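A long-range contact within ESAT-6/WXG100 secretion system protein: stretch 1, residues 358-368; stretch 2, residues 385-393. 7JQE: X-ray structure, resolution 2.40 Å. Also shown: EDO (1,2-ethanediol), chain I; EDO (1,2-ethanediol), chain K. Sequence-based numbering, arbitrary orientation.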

# COMPACT_ATOMS: atom_id res chain seq x y z
N LYS A 358 47.38 -36.42 -41.40
CA LYS A 358 46.62 -35.42 -40.67
C LYS A 358 45.31 -35.17 -41.39
O LYS A 358 45.29 -35.00 -42.61
CB LYS A 358 47.43 -34.12 -40.55
CG LYS A 358 48.89 -34.34 -40.17
CD LYS A 358 49.05 -34.64 -38.69
CE LYS A 358 48.84 -33.38 -37.87
NZ LYS A 358 49.77 -32.29 -38.29
N ILE A 359 44.21 -35.15 -40.64
CA ILE A 359 42.88 -34.98 -41.19
C ILE A 359 42.24 -33.75 -40.56
O ILE A 359 42.17 -33.65 -39.33
CB ILE A 359 42.01 -36.23 -40.97
CG1 ILE A 359 42.69 -37.45 -41.60
CG2 ILE A 359 40.62 -36.03 -41.56
CD1 ILE A 359 41.92 -38.74 -41.42
N SER A 360 41.79 -32.83 -41.40
CA SER A 360 41.08 -31.64 -40.96
C SER A 360 39.58 -31.85 -41.13
O SER A 360 39.12 -32.25 -42.21
CB SER A 360 41.53 -30.41 -41.76
OG SER A 360 40.51 -29.42 -41.79
N TYR A 361 38.82 -31.59 -40.07
CA TYR A 361 37.37 -31.63 -40.15
C TYR A 361 36.81 -30.30 -39.66
O TYR A 361 37.37 -29.65 -38.78
CB TYR A 361 36.78 -32.80 -39.35
CG TYR A 361 37.03 -32.78 -37.85
CD1 TYR A 361 36.26 -31.99 -37.01
CD2 TYR A 361 38.01 -33.59 -37.28
CE1 TYR A 361 36.47 -31.98 -35.64
CE2 TYR A 361 38.23 -33.59 -35.92
CZ TYR A 361 37.46 -32.78 -35.10
OH TYR A 361 37.69 -32.79 -33.74
N THR A 362 35.69 -29.91 -40.26
CA THR A 362 35.08 -28.61 -40.01
C THR A 362 33.57 -28.80 -39.97
O THR A 362 32.96 -29.16 -40.98
CB THR A 362 35.47 -27.60 -41.09
OG1 THR A 362 36.89 -27.44 -41.10
CG2 THR A 362 34.81 -26.25 -40.82
N PHE A 363 32.97 -28.57 -38.80
CA PHE A 363 31.51 -28.60 -38.71
C PHE A 363 30.92 -27.56 -39.66
O PHE A 363 31.57 -26.58 -40.02
CB PHE A 363 31.06 -28.33 -37.27
CG PHE A 363 31.45 -29.42 -36.31
CD1 PHE A 363 32.58 -29.29 -35.52
CD2 PHE A 363 30.69 -30.57 -36.20
CE1 PHE A 363 32.94 -30.30 -34.63
CE2 PHE A 363 31.05 -31.58 -35.32
CZ PHE A 363 32.18 -31.45 -34.54
N ASP A 364 29.67 -27.80 -40.07
CA ASP A 364 29.06 -26.92 -41.06
C ASP A 364 28.70 -25.56 -40.47
O ASP A 364 28.66 -24.57 -41.20
CB ASP A 364 27.82 -27.59 -41.67
CG ASP A 364 26.76 -27.92 -40.64
OD1 ASP A 364 26.93 -27.57 -39.46
OD2 ASP A 364 25.74 -28.54 -41.03
N SER A 365 28.44 -25.50 -39.16
CA SER A 365 28.10 -24.23 -38.52
C SER A 365 28.39 -24.33 -37.03
O SER A 365 28.61 -25.42 -36.49
CB SER A 365 26.64 -23.84 -38.77
OG SER A 365 25.77 -24.55 -37.89
N LEU A 366 28.38 -23.17 -36.38
CA LEU A 366 28.49 -23.06 -34.93
C LEU A 366 27.17 -22.65 -34.28
O LEU A 366 27.17 -22.13 -33.16
CB LEU A 366 29.59 -22.07 -34.54
CG LEU A 366 31.06 -22.46 -34.73
CD1 LEU A 366 31.97 -21.33 -34.29
CD2 LEU A 366 31.39 -23.74 -33.96
N SER A 367 26.05 -22.87 -34.97
CA SER A 367 24.76 -22.46 -34.43
C SER A 367 24.41 -23.26 -33.18
O SER A 367 25.03 -24.28 -32.86
CB SER A 367 23.66 -22.64 -35.49
OG SER A 367 23.58 -23.98 -35.91
N VAL A 368 23.40 -22.76 -32.45
CA VAL A 368 23.02 -23.37 -31.19
C VAL A 368 22.50 -24.78 -31.42
O VAL A 368 21.74 -25.04 -32.36
CB VAL A 368 21.96 -22.50 -30.48
CG1 VAL A 368 21.54 -23.13 -29.15
CG2 VAL A 368 22.49 -21.09 -30.26
N PRO A 385 34.57 -46.52 -38.93
CA PRO A 385 33.68 -45.37 -38.80
C PRO A 385 34.20 -44.41 -37.75
O PRO A 385 34.77 -44.81 -36.73
CB PRO A 385 32.36 -46.01 -38.35
CG PRO A 385 32.78 -47.21 -37.58
CD PRO A 385 34.01 -47.73 -38.30
N MSE A 386 34.02 -43.11 -38.01
CA MSE A 386 34.46 -42.09 -37.06
C MSE A 386 33.46 -40.96 -36.94
O MSE A 386 32.74 -40.64 -37.89
CB MSE A 386 35.82 -41.56 -37.47
CG MSE A 386 36.83 -42.66 -37.69
SE MSE A 386 38.68 -42.08 -37.56
CE MSE A 386 38.81 -40.98 -39.17
N THR A 387 33.41 -40.34 -35.76
CA THR A 387 32.43 -39.31 -35.47
C THR A 387 33.02 -38.31 -34.48
O THR A 387 33.84 -38.67 -33.63
CB THR A 387 31.15 -39.91 -34.90
OG1 THR A 387 30.22 -38.86 -34.58
CG2 THR A 387 31.45 -40.71 -33.63
N TYR A 388 32.60 -37.05 -34.62
CA TYR A 388 32.98 -35.99 -33.69
C TYR A 388 31.77 -35.11 -33.45
O TYR A 388 30.94 -34.91 -34.35
CB TYR A 388 34.15 -35.16 -34.24
CG TYR A 388 35.31 -36.02 -34.68
CD1 TYR A 388 36.21 -36.53 -33.76
CD2 TYR A 388 35.50 -36.32 -36.02
CE1 TYR A 388 37.26 -37.32 -34.16
CE2 TYR A 388 36.55 -37.11 -36.43
CZ TYR A 388 37.43 -37.61 -35.49
OH TYR A 388 38.48 -38.40 -35.89
N THR A 389 31.67 -34.58 -32.24
CA THR A 389 30.50 -33.81 -31.84
C THR A 389 30.93 -32.58 -31.05
O THR A 389 31.92 -32.61 -30.31
CB THR A 389 29.54 -34.65 -30.99
OG1 THR A 389 29.10 -35.79 -31.74
CG2 THR A 389 28.33 -33.82 -30.58
N ILE A 390 30.17 -31.50 -31.22
CA ILE A 390 30.30 -30.31 -30.40
C ILE A 390 28.91 -29.82 -30.01
O ILE A 390 27.92 -30.06 -30.71
CB ILE A 390 31.11 -29.19 -31.09
CG1 ILE A 390 30.47 -28.82 -32.43
CG2 ILE A 390 32.56 -29.61 -31.27
CD1 ILE A 390 30.92 -27.47 -32.96
N TYR A 391 28.85 -29.11 -28.89
CA TYR A 391 27.59 -28.66 -28.30
C TYR A 391 27.66 -27.15 -28.16
O TYR A 391 28.48 -26.64 -27.38
CB TYR A 391 27.36 -29.35 -26.96
CG TYR A 391 28.60 -29.35 -26.09
CD1 TYR A 391 28.82 -28.34 -25.15
CD2 TYR A 391 29.56 -30.35 -26.22
CE1 TYR A 391 29.96 -28.34 -24.36
CE2 TYR A 391 30.70 -30.35 -25.43
CZ TYR A 391 30.90 -29.35 -24.50
OH TYR A 391 32.03 -29.34 -23.72
N VAL A 392 26.84 -26.43 -28.92
CA VAL A 392 26.73 -24.99 -28.78
C VAL A 392 25.52 -24.72 -27.89
O VAL A 392 24.38 -24.89 -28.32
CB VAL A 392 26.58 -24.29 -30.14
CG1 VAL A 392 26.60 -22.78 -29.95
CG2 VAL A 392 27.68 -24.73 -31.09
N THR A 393 25.78 -24.33 -26.65
CA THR A 393 24.70 -24.10 -25.69
C THR A 393 24.27 -22.64 -25.72
O THR A 393 25.04 -21.75 -26.09
CB THR A 393 25.13 -24.49 -24.28
OG1 THR A 393 26.09 -23.55 -23.79
CG2 THR A 393 25.75 -25.88 -24.28
C1 EDO I . 34.58 -35.31 -29.74
O1 EDO I . 33.84 -36.23 -30.54
C2 EDO I . 34.93 -34.07 -30.56
O2 EDO I . 35.37 -33.02 -29.68
C1 EDO K . 23.51 -29.39 -37.75
O1 EDO K . 24.66 -29.98 -38.38
C2 EDO K . 22.79 -28.48 -38.74
O2 EDO K . 23.64 -27.40 -39.12

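Strands 358-363 and 385-392 run in the same general direction, their axes 41° apart and 9.1 Å away at closest approach. That spacing is too wide for backbone pairing within a sheet, and no hydrogen bond crosses between the stretches; together they bury 525 Å², and between the strands the contacts are mainly those of side chains. Alternation along stretch 1 selects the participants: Ile359, Tyr361 and Phe363 point their CA-to-CB bonds toward stretch 2, while Lys358, Ser360 and Thr362 are out of reach.

Contact begins loosely, with Ile359 CD1 4.4 Å from CE of Met386, a selenomethionine. Next comes an aromatic pairing. The rings of Tyr361 and Tyr388 form an offset stack, planes 7° apart and centroids separated by 4.3 Å, and Tyr361 CE2 lies 3.9 Å from Tyr388 CD2. Tyr361 OH is hydrogen-bonded elsewhere in the structure.

Phe363, in the m rotamer, meets stretch 2 in two ways. Ile390 lies over one ring face, its CG1 3.6 Å from the Phe363 ring centroid and 12° off the ring normal, the geometry of a CH-pi contact. Tyr388 O sits near the ring plane, 3.5 Å from Phe363 CE2, so the carbonyl oxygen approaches the electropositive ring edge.

Beyond the strand, the loop draws closer to stretch 2. Leu366 CD2 reaches Ile390 CD1 at 3.9 Å, an apolar contact, and Leu366 O lies 3.3 Å from Val392 CG1. Ser367 turns its CA-to-CB bond away, yet its O stands 3.1 Å from Val392 CB; Ser367 OG and Ser365 OG share a hydrogen bond of 3.0 Å within the loop. At Val368 the CA atoms of Val368 and Val392 are 4.7 Å apart, and Val368 CA makes a CA-H...O contact with Val392 O at 3.5 Å, with 131° at the hydrogen.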